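Local coordinates for esterase (Rhizomucor miehei, PDB 4WY5), which probably hydrolyses carboxylic ester bonds, as a fungal carboxylesterase of the alpha/beta hydrolase fold, at residues P128-A136 with L166-K177; L240-L251 with Y271-V280. All blocks are in the same frame, centred on the assembly; numbering follows the deposited sequence.

Contact 1: P128-A136 with L166-K177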
loop_
_atom_site.group_PDB
_atom_site.type_symbol
_atom_site.label_atom_id
_atom_site.label_comp_id
_atom_site.label_asym_id
_atom_site.label_seq_id
_atom_site.Cartn_x
_atom_site.Cartn_y
_atom_site.Cartn_z
ATOM N N PRO A 128 -4.236 23.364 22.566
ATOM C CA PRO A 128 -4.305 21.919 22.313
ATOM C C PRO A 128 -5.532 21.211 22.890
ATOM O O PRO A 128 -5.394 20.071 23.345
ATOM C CB PRO A 128 -3.055 21.406 23.029
ATOM C CG PRO A 128 -3.037 22.265 24.287
ATOM C CD PRO A 128 -3.655 23.628 23.896
ATOM N N THR A 129 -6.696 21.850 22.859
ATOM C CA THR A 129 -7.879 21.309 23.522
ATOM C C THR A 129 -8.255 19.900 23.031
ATOM O O THR A 129 -8.441 18.986 23.842
ATOM C CB THR A 129 -9.095 22.250 23.327
ATOM O OG1 THR A 129 -8.770 23.568 23.788
ATOM C CG2 THR A 129 -10.322 21.735 24.075
ATOM N N ALA A 130 -8.321 19.713 21.711
ATOM C CA ALA A 130 -8.732 18.420 21.143
ATOM C C ALA A 130 -7.780 17.284 21.506
ATOM O O ALA A 130 -8.234 16.179 21.798
ATOM C CB ALA A 130 -8.878 18.518 19.630
ATOM N N ILE A 131 -6.475 17.543 21.502
ATOM C CA ILE A 131 -5.506 16.510 21.893
ATOM C C ILE A 131 -5.799 16.026 23.311
ATOM O O ILE A 131 -5.768 14.821 23.600
ATOM C CB ILE A 131 -4.057 17.028 21.836
ATOM C CG1 ILE A 131 -3.641 17.347 20.398
ATOM C CG2 ILE A 131 -3.091 16.014 22.420
ATOM C CD1 ILE A 131 -2.238 17.955 20.288
ATOM N N GLU A 132 -6.138 16.976 24.180
ATOM C CA GLU A 132 -6.442 16.677 25.572
ATOM C C GLU A 132 -7.773 15.934 25.720
ATOM O O GLU A 132 -7.914 15.083 26.601
ATOM C CB GLU A 132 -6.446 17.971 26.397
ATOM C CG GLU A 132 -5.035 18.534 26.669
ATOM C CD GLU A 132 -5.037 19.911 27.353
ATOM O OE1 GLU A 132 -6.133 20.446 27.662
ATOM O OE2 GLU A 132 -3.928 20.448 27.596
ATOM N N GLU A 133 -8.739 16.241 24.858
ATOM C CA GLU A 133 -9.996 15.504 24.865
ATOM C C GLU A 133 -9.773 14.059 24.417
ATOM O O GLU A 133 -10.342 13.113 24.980
ATOM C CB GLU A 133 -11.038 16.190 23.964
ATOM C CG GLU A 133 -11.659 17.440 24.584
ATOM C CD GLU A 133 -12.412 18.313 23.592
ATOM O OE1 GLU A 133 -12.181 18.178 22.372
ATOM O OE2 GLU A 133 -13.208 19.176 24.040
ATOM N N ILE A 134 -8.910 13.877 23.426
ATOM C CA ILE A 134 -8.762 12.553 22.856
ATOM C C ILE A 134 -7.990 11.670 23.838
ATOM O O ILE A 134 -8.288 10.466 23.989
ATOM C CB ILE A 134 -8.091 12.623 21.472
ATOM C CG1 ILE A 134 -9.009 13.408 20.520
ATOM C CG2 ILE A 134 -7.810 11.231 20.939
ATOM C CD1 ILE A 134 -8.383 13.795 19.227
ATOM N N TYR A 135 -7.052 12.280 24.562
ATOM C CA TYR A 135 -6.362 11.552 25.624
ATOM C C TYR A 135 -7.363 11.135 26.714
ATOM O O TYR A 135 -7.338 9.993 27.191
ATOM C CB TYR A 135 -5.221 12.398 26.221
ATOM C CG TYR A 135 -4.559 11.768 27.443
ATOM C CD1 TYR A 135 -3.708 10.670 27.319
ATOM C CD2 TYR A 135 -4.800 12.273 28.727
ATOM C CE1 TYR A 135 -3.107 10.096 28.441
ATOM C CE2 TYR A 135 -4.204 11.710 29.850
ATOM C CZ TYR A 135 -3.364 10.624 29.700
ATOM O OH TYR A 135 -2.775 10.070 30.809
ATOM N N ALA A 136 -8.271 12.042 27.067
ATOM C CA ALA A 136 -9.271 11.747 28.088
ATOM C C ALA A 136 -10.262 10.676 27.641
ATOM O O ALA A 136 -10.718 9.871 28.452
ATOM C CB ALA A 136 -10.012 13.013 28.479
ATOM N N LEU A 166 -3.878 14.626 14.596
ATOM C CA LEU A 166 -4.248 14.336 15.986
ATOM C C LEU A 166 -3.846 12.918 16.447
ATOM O O LEU A 166 -3.416 12.739 17.593
ATOM C CB LEU A 166 -5.748 14.526 16.188
ATOM C CG LEU A 166 -6.231 15.983 16.169
ATOM C CD1 LEU A 166 -7.768 16.049 16.092
ATOM C CD2 LEU A 166 -5.683 16.812 17.360
ATOM N N SER A 167 -3.988 11.914 15.578
ATOM C CA SER A 167 -3.537 10.563 15.933
ATOM C C SER A 167 -2.057 10.561 16.305
ATOM O O SER A 167 -1.641 9.929 17.285
ATOM C CB SER A 167 -3.761 9.577 14.788
ATOM O OG SER A 167 -5.133 9.437 14.482
ATOM N N ALA A 168 -1.261 11.278 15.523
ATOM C CA ALA A 168 0.178 11.294 15.744
ATOM C C ALA A 168 0.583 12.059 17.020
ATOM O O ALA A 168 1.458 11.606 17.770
ATOM C CB ALA A 168 0.875 11.877 14.528
ATOM N N ALA A 169 -0.031 13.216 17.259
ATOM C CA ALA A 169 0.271 14.003 18.468
ATOM C C ALA A 169 -0.207 13.345 19.786
ATOM O O ALA A 169 0.516 13.352 20.796
ATOM C CB ALA A 169 -0.319 15.403 18.345
ATOM N N VAL A 170 -1.404 12.769 19.793
ATOM C CA VAL A 170 -1.870 12.142 21.030
ATOM C C VAL A 170 -1.047 10.883 21.310
ATOM O O VAL A 170 -1.021 10.413 22.447
ATOM C CB VAL A 170 -3.402 11.787 21.013
ATOM C CG1 VAL A 170 -3.669 10.487 20.279
ATOM C CG2 VAL A 170 -3.964 11.694 22.446
ATOM N N SER A 171 -0.368 10.331 20.302
ATOM C CA SER A 171 0.534 9.214 20.598
ATOM C C SER A 171 1.759 9.704 21.390
ATOM O O SER A 171 2.265 9.002 22.277
ATOM C CB SER A 171 0.991 8.490 19.319
ATOM O OG SER A 171 -0.094 7.931 18.598
ATOM N N ILE A 172 2.211 10.917 21.100
ATOM C CA ILE A 172 3.362 11.482 21.808
ATOM C C ILE A 172 2.936 11.972 23.193
ATOM O O ILE A 172 3.603 11.692 24.200
ATOM C CB ILE A 172 4.002 12.647 21.020
ATOM C CG1 ILE A 172 4.544 12.148 19.669
ATOM C CG2 ILE A 172 5.110 13.327 21.849
ATOM C CD1 ILE A 172 5.069 13.264 18.745
ATOM N N TYR A 173 1.810 12.683 23.233
ATOM C CA TYR A 173 1.229 13.172 24.487
ATOM C C TYR A 173 1.023 12.049 25.516
ATOM O O TYR A 173 1.429 12.188 26.672
ATOM C CB TYR A 173 -0.100 13.868 24.188
ATOM C CG TYR A 173 -0.781 14.530 25.355
ATOM C CD1 TYR A 173 -1.701 13.838 26.125
ATOM C CD2 TYR A 173 -0.527 15.861 25.676
ATOM C CE1 TYR A 173 -2.347 14.443 27.189
ATOM C CE2 TYR A 173 -1.167 16.473 26.744
ATOM C CZ TYR A 173 -2.078 15.753 27.491
ATOM O OH TYR A 173 -2.726 16.339 28.548
ATOM N N ALA A 174 0.446 10.926 25.086
ATOM C CA ALA A 174 0.156 9.816 26.001
ATOM C C ALA A 174 1.442 9.241 26.591
ATOM O O ALA A 174 1.472 8.801 27.747
ATOM C CB ALA A 174 -0.637 8.723 25.292
ATOM N N LYS A 175 2.494 9.217 25.781
ATOM C CA LYS A 175 3.797 8.743 26.234
ATOM C C LYS A 175 4.411 9.657 27.303
ATOM O O LYS A 175 5.054 9.177 28.241
ATOM C CB LYS A 175 4.760 8.612 25.048
ATOM C CG LYS A 175 6.131 8.066 25.425
ATOM C CD LYS A 175 7.092 8.151 24.250
ATOM C CE LYS A 175 7.593 9.574 24.066
ATOM N NZ LYS A 175 8.803 9.649 23.199
ATOM N N GLU A 176 4.215 10.965 27.149
ATOM C CA GLU A 176 4.786 11.953 28.073
ATOM C C GLU A 176 4.045 11.960 29.419
ATOM O O GLU A 176 4.542 12.505 30.412
ATOM C CB GLU A 176 4.758 13.364 27.446
ATOM C CG GLU A 176 5.597 13.498 26.178
ATOM C CD GLU A 176 5.683 14.920 25.642
ATOM O OE1 GLU A 176 4.772 15.737 25.910
ATOM O OE2 GLU A 176 6.659 15.213 24.917
ATOM N N LYS A 177 2.867 11.336 29.435
ATOM C CA LYS A 177 2.021 11.214 30.630
ATOM C C LYS A 177 2.229 9.901 31.382
ATOM O O LYS A 177 1.606 9.671 32.418
ATOM C CB LYS A 177 0.539 11.328 30.247
ATOM C CG LYS A 177 0.080 12.740 29.925
ATOM C CD LYS A 177 -0.293 13.479 31.202
ATOM C CE LYS A 177 -0.888 14.844 30.901
ATOM N NZ LYS A 177 -1.307 15.558 32.144
#
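Ile131 drops as a knob into a hole made by Leu166, Ala169, Val170 and Tyr173, the tight part of the crossing between helices 129-143 and 162-176. Its branches divide the work: CD1 presses on Ala169 CB at 3.7 Å, while a chi1 of -66° puts CG1 beside the backbone N and leaves CG2 anti to it, turned to the root of the Tyr173 ring. Next to it Ile134 crosses Leu166 at about a right angle, its CD1 3.9 Å from Leu166 CD1. Val170 stands between the two isoleucines and Tyr135, its CG2 3.8 Å from Tyr135 N. The segment axes approach to 9.6 Å and cross at -66°. The two helices lie side by side against the central sheet of the alpha/beta hydrolase fold, where Leu86 touches Ile134, and Leu166 also touches the probable nucleophile elbow.

One turn further along, two tyrosines form a T-shaped pair. The edge of Tyr173 comes in over a face of Tyr135, CE1 lying 3.5 Å from Tyr135 CG, with centroids 5.2 Å apart and planes at 71°. Beyond them the contact becomes looser and more exposed. Tyr173 OH lies 3.7 Å from the aliphatic CG of Glu132, and Lys177 lays CB beside Tyr135 OH at 3.6 Å before its chain bends beyond CG and carries the amine away.

No hydrogen bond or salt bridge spans these two segments. Their union therefore rests on the fit of apolar branches and on one aromatic pair, with the charged ends of Glu132 and Lys177 taking no part in bonds across it.

Contact 2: L240-L251 with Y271-V280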
loop_
_atom_site.group_PDB
_atom_site.type_symbol
_atom_site.label_atom_id
_atom_site.label_comp_id
_atom_site.label_asym_id
_atom_site.label_seq_id
_atom_site.Cartn_x
_atom_site.Cartn_y
_atom_site.Cartn_z
ATOM N N LEU A 240 4.193 18.698 14.102
ATOM C CA LEU A 240 4.921 17.435 14.201
ATOM C C LEU A 240 6.346 17.452 13.602
ATOM O O LEU A 240 7.232 16.725 14.051
ATOM C CB LEU A 240 4.107 16.328 13.508
ATOM C CG LEU A 240 3.025 15.460 14.185
ATOM C CD1 LEU A 240 3.158 15.410 15.688
ATOM C CD2 LEU A 240 1.609 15.846 13.766
ATOM N N GLU A 241 6.558 18.263 12.575
ATOM C CA GLU A 241 7.864 18.341 11.926
ATOM C C GLU A 241 9.003 18.700 12.900
ATOM O O GLU A 241 10.165 18.353 12.662
ATOM C CB GLU A 241 7.783 19.359 10.796
ATOM C CG GLU A 241 9.013 19.561 9.980
ATOM C CD GLU A 241 8.912 20.852 9.212
ATOM O OE1 GLU A 241 8.263 21.788 9.742
ATOM O OE2 GLU A 241 9.443 20.923 8.084
ATOM N N LEU A 242 8.660 19.350 14.013
ATOM C CA LEU A 242 9.656 19.783 15.000
ATOM C C LEU A 242 10.142 18.676 15.936
ATOM O O LEU A 242 11.094 18.876 16.699
ATOM C CB LEU A 242 9.097 20.934 15.852
ATOM C CG LEU A 242 8.806 22.248 15.112
ATOM C CD1 LEU A 242 8.251 23.337 16.055
ATOM C CD2 LEU A 242 10.058 22.720 14.381
ATOM N N ALA A 243 9.499 17.513 15.879
ATOM C CA ALA A 243 9.801 16.441 16.822
ATOM C C ALA A 243 11.260 15.991 16.740
ATOM O O ALA A 243 11.818 15.843 15.652
ATOM C CB ALA A 243 8.869 15.262 16.592
ATOM N N THR A 244 11.870 15.786 17.903
ATOM C CA THR A 244 13.235 15.270 17.986
ATOM C C THR A 244 13.254 13.755 17.884
ATOM O O THR A 244 12.212 13.103 17.981
ATOM C CB THR A 244 13.917 15.619 19.316
ATOM O OG1 THR A 244 13.258 14.910 20.376
ATOM C CG2 THR A 244 13.902 17.118 19.578
ATOM N N LYS A 245 14.448 13.204 17.683
ATOM C CA LYS A 245 14.651 11.765 17.724
ATOM C C LYS A 245 14.222 11.203 19.093
ATOM O O LYS A 245 13.654 10.097 19.180
ATOM C CB LYS A 245 16.117 11.450 17.416
ATOM C CG LYS A 245 16.428 10.006 17.095
ATOM C CD LYS A 245 17.824 9.889 16.466
ATOM C CE LYS A 245 18.465 8.545 16.760
ATOM N NZ LYS A 245 18.470 8.294 18.227
ATOM N N ALA A 246 14.472 11.979 20.152
ATOM C CA ALA A 246 14.077 11.605 21.519
ATOM C C ALA A 246 12.563 11.638 21.725
ATOM O O ALA A 246 11.993 10.759 22.381
ATOM C CB ALA A 246 14.758 12.531 22.535
ATOM N N ASP A 247 11.920 12.654 21.153
ATOM C CA ASP A 247 10.469 12.761 21.201
ATOM C C ASP A 247 9.784 11.525 20.604
ATOM O O ASP A 247 8.737 11.106 21.093
ATOM C CB ASP A 247 9.988 14.025 20.465
ATOM C CG ASP A 247 10.274 15.315 21.244
ATOM O OD1 ASP A 247 10.225 15.274 22.499
ATOM O OD2 ASP A 247 10.526 16.368 20.602
ATOM N N LEU A 248 10.383 10.944 19.566
ATOM C CA LEU A 248 9.730 9.905 18.770
ATOM C C LEU A 248 10.075 8.470 19.179
ATOM O O LEU A 248 9.354 7.529 18.826
ATOM C CB LEU A 248 10.095 10.103 17.297
ATOM C CG LEU A 248 9.613 11.418 16.684
ATOM C CD1 LEU A 248 9.979 11.491 15.217
ATOM C CD2 LEU A 248 8.102 11.567 16.863
ATOM N N GLU A 249 11.150 8.310 19.947
ATOM C CA GLU A 249 11.602 6.990 20.404
ATOM C C GLU A 249 10.532 6.276 21.247
ATOM O O GLU A 249 9.878 6.894 22.081
ATOM C CB GLU A 249 12.907 7.138 21.205
ATOM C CG GLU A 249 14.030 6.174 20.808
ATOM C CD GLU A 249 13.995 4.876 21.613
ATOM O OE1 GLU A 249 13.365 4.857 22.699
ATOM O OE2 GLU A 249 14.596 3.872 21.159
ATOM N N GLY A 250 10.320 4.986 20.989
ATOM C CA GLY A 250 9.351 4.210 21.749
ATOM C C GLY A 250 7.888 4.381 21.341
ATOM O O GLY A 250 6.977 3.884 22.024
ATOM N N LEU A 251 7.647 5.067 20.224
ATOM C CA LEU A 251 6.271 5.272 19.760
ATOM C C LEU A 251 5.748 3.970 19.154
ATOM O O LEU A 251 6.530 3.094 18.793
ATOM C CB LEU A 251 6.202 6.426 18.742
ATOM C CG LEU A 251 5.563 7.772 19.136
ATOM C CD1 LEU A 251 5.686 8.102 20.618
ATOM C CD2 LEU A 251 6.124 8.916 18.287
ATOM N N TYR A 271 7.932 12.898 7.660
ATOM C CA TYR A 271 7.629 12.398 9.009
ATOM C C TYR A 271 7.812 10.876 9.099
ATOM O O TYR A 271 8.280 10.355 10.118
ATOM C CB TYR A 271 6.195 12.790 9.428
ATOM C CG TYR A 271 5.873 12.568 10.901
ATOM C CD1 TYR A 271 6.486 13.332 11.896
ATOM C CD2 TYR A 271 4.954 11.597 11.295
ATOM C CE1 TYR A 271 6.195 13.134 13.245
ATOM C CE2 TYR A 271 4.653 11.388 12.633
ATOM C CZ TYR A 271 5.275 12.160 13.612
ATOM O OH TYR A 271 4.983 11.954 14.951
ATOM N N ALA A 272 7.472 10.160 8.029
ATOM C CA ALA A 272 7.730 8.716 7.976
ATOM C C ALA A 272 9.221 8.427 8.193
ATOM O O ALA A 272 9.590 7.510 8.929
ATOM C CB ALA A 272 7.255 8.130 6.633
ATOM N N GLN A 273 10.063 9.214 7.534
ATOM C CA GLN A 273 11.512 9.089 7.651
ATOM C C GLN A 273 12.000 9.362 9.082
ATOM O O GLN A 273 12.901 8.678 9.576
ATOM C CB GLN A 273 12.208 10.045 6.669
ATOM C CG GLN A 273 11.887 9.807 5.190
ATOM C CD GLN A 273 12.585 10.805 4.251
ATOM O OE1 GLN A 273 13.441 11.588 4.669
ATOM N NE2 GLN A 273 12.225 10.759 2.971
ATOM N N GLN A 274 11.397 10.363 9.729
ATOM C CA GLN A 274 11.711 10.743 11.114
ATOM C C GLN A 274 11.387 9.613 12.099
ATOM O O GLN A 274 12.163 9.313 13.022
ATOM C CB GLN A 274 10.916 11.998 11.534
ATOM C CG GLN A 274 11.151 13.268 10.701
ATOM C CD GLN A 274 10.327 14.470 11.195
ATOM O OE1 GLN A 274 9.507 15.034 10.458
ATOM N NE2 GLN A 274 10.546 14.860 12.452
ATOM N N LEU A 275 10.239 8.974 11.895
ATOM C CA LEU A 275 9.852 7.867 12.758
ATOM C C LEU A 275 10.832 6.700 12.598
ATOM O O LEU A 275 11.277 6.124 13.591
ATOM C CB LEU A 275 8.418 7.421 12.452
ATOM C CG LEU A 275 7.268 8.362 12.831
ATOM C CD1 LEU A 275 6.036 8.000 12.031
ATOM C CD2 LEU A 275 6.932 8.310 14.331
ATOM N N ALA A 276 11.236 6.397 11.368
ATOM C CA ALA A 276 12.161 5.277 11.164
ATOM C C ALA A 276 13.558 5.537 11.756
ATOM O O ALA A 276 14.194 4.635 12.301
ATOM C CB ALA A 276 12.267 4.949 9.666
ATOM N N GLU A 277 14.018 6.777 11.682
ATOM C CA GLU A 277 15.302 7.153 12.275
ATOM C C GLU A 277 15.310 6.943 13.798
ATOM O O GLU A 277 16.346 6.638 14.393
ATOM C CB GLU A 277 15.625 8.608 11.925
ATOM C CG GLU A 277 16.821 9.202 12.664
ATOM C CD GLU A 277 16.925 10.720 12.501
ATOM O OE1 GLU A 277 17.591 11.370 13.341
ATOM O OE2 GLU A 277 16.319 11.266 11.552
ATOM N N ALA A 278 14.146 7.092 14.422
ATOM C CA ALA A 278 14.033 6.944 15.864
ATOM C C ALA A 278 13.781 5.499 16.258
ATOM O O ALA A 278 13.570 5.205 17.435
ATOM C CB ALA A 278 12.917 7.833 16.406
ATOM N N GLY A 279 13.779 4.599 15.280
ATOM C CA GLY A 279 13.676 3.180 15.582
ATOM C C GLY A 279 12.271 2.606 15.592
ATOM O O GLY A 279 12.069 1.440 15.959
ATOM N N VAL A 280 11.300 3.421 15.191
ATOM C CA VAL A 280 9.899 3.009 15.143
ATOM C C VAL A 280 9.601 2.184 13.884
ATOM O O VAL A 280 10.075 2.504 12.791
ATOM C CB VAL A 280 8.944 4.248 15.185
ATOM C CG1 VAL A 280 7.469 3.826 15.254
ATOM C CG2 VAL A 280 9.302 5.179 16.336
HETATM O O HOH W 1 12.891 14.047 13.980
HETATM O O HOH W 2 11.549 3.288 19.004
#
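Water 1 joins Ala243 to Gln274 where no direct hydrogen bond crosses the interface: it donates to Ala243 O at 2.7 Å and accepts from Gln274 NE2 at 2.9 Å. A second water repeats the device at the far end, accepting from Gly250 N and donating to Ala278 O. Gln274 can serve the first bridge because its chain runs extended beyond CG (chi2 180°), which brings NE2 close to Glu241 O and Ala243 O.

The buried side of the contact is apolar. Leu248 points into the last turns of helix 265-277: its CB meets Ala278 CB at 3.7 Å, CD1 lies over Gln274 CB, and CD2 comes to 3.7 Å from Tyr271 OH. The same phenol ring has Leu240 lying obliquely against it, CB to Tyr271 CE1 3.8 Å. The Leu251 and Leu275 side chains cross at about a right angle, touching through their CD2 atoms, and Val280 CG2 lies 3.4 Å from Leu248 O. Ile172 of helix 162-176 also touches Leu248.

Turns and caps fix the ends of both helices. A capping box of Thr244 and Asp247 starts the short helix 245-248, with Asp247 N donating to Thr244 OG1 at 2.7 Å, and a type II turn follows it; in the other segment, a Schellman motif at Gly279 ends the longer helix and leads into strand 282-287.

At the exposed margin Lys245 and Glu277 meet through Lys245 CD and Glu277 OE1, the amine staying 5.8 Å from that oxygen. Any attraction between these charges is probably modest, and cohesion falls to the apolar side chains and the two water bridges.

From the N terminus, contact 1 comes first: 166-177 returns to 128-136 after 29 intervening residues that include strand 155-160 and the probable nucleophile elbow. The chain then passes through strand 185-189 and several helices before contact 2 opens at 240; 271-280 closes it after a shorter excursion through strand 254-259. The two loops thus follow in series, neither nesting nor crossing. Helix 162-176 ties them side by side, since Lys175 NZ probably hydrogen-bonds Asp247 O and Glu249 O, and Ile172 packs on Leu251. Together they connect helices 129-143, 162-176 and 265-277 with the short helix 245-248 in one alpha/beta hydrolase fold.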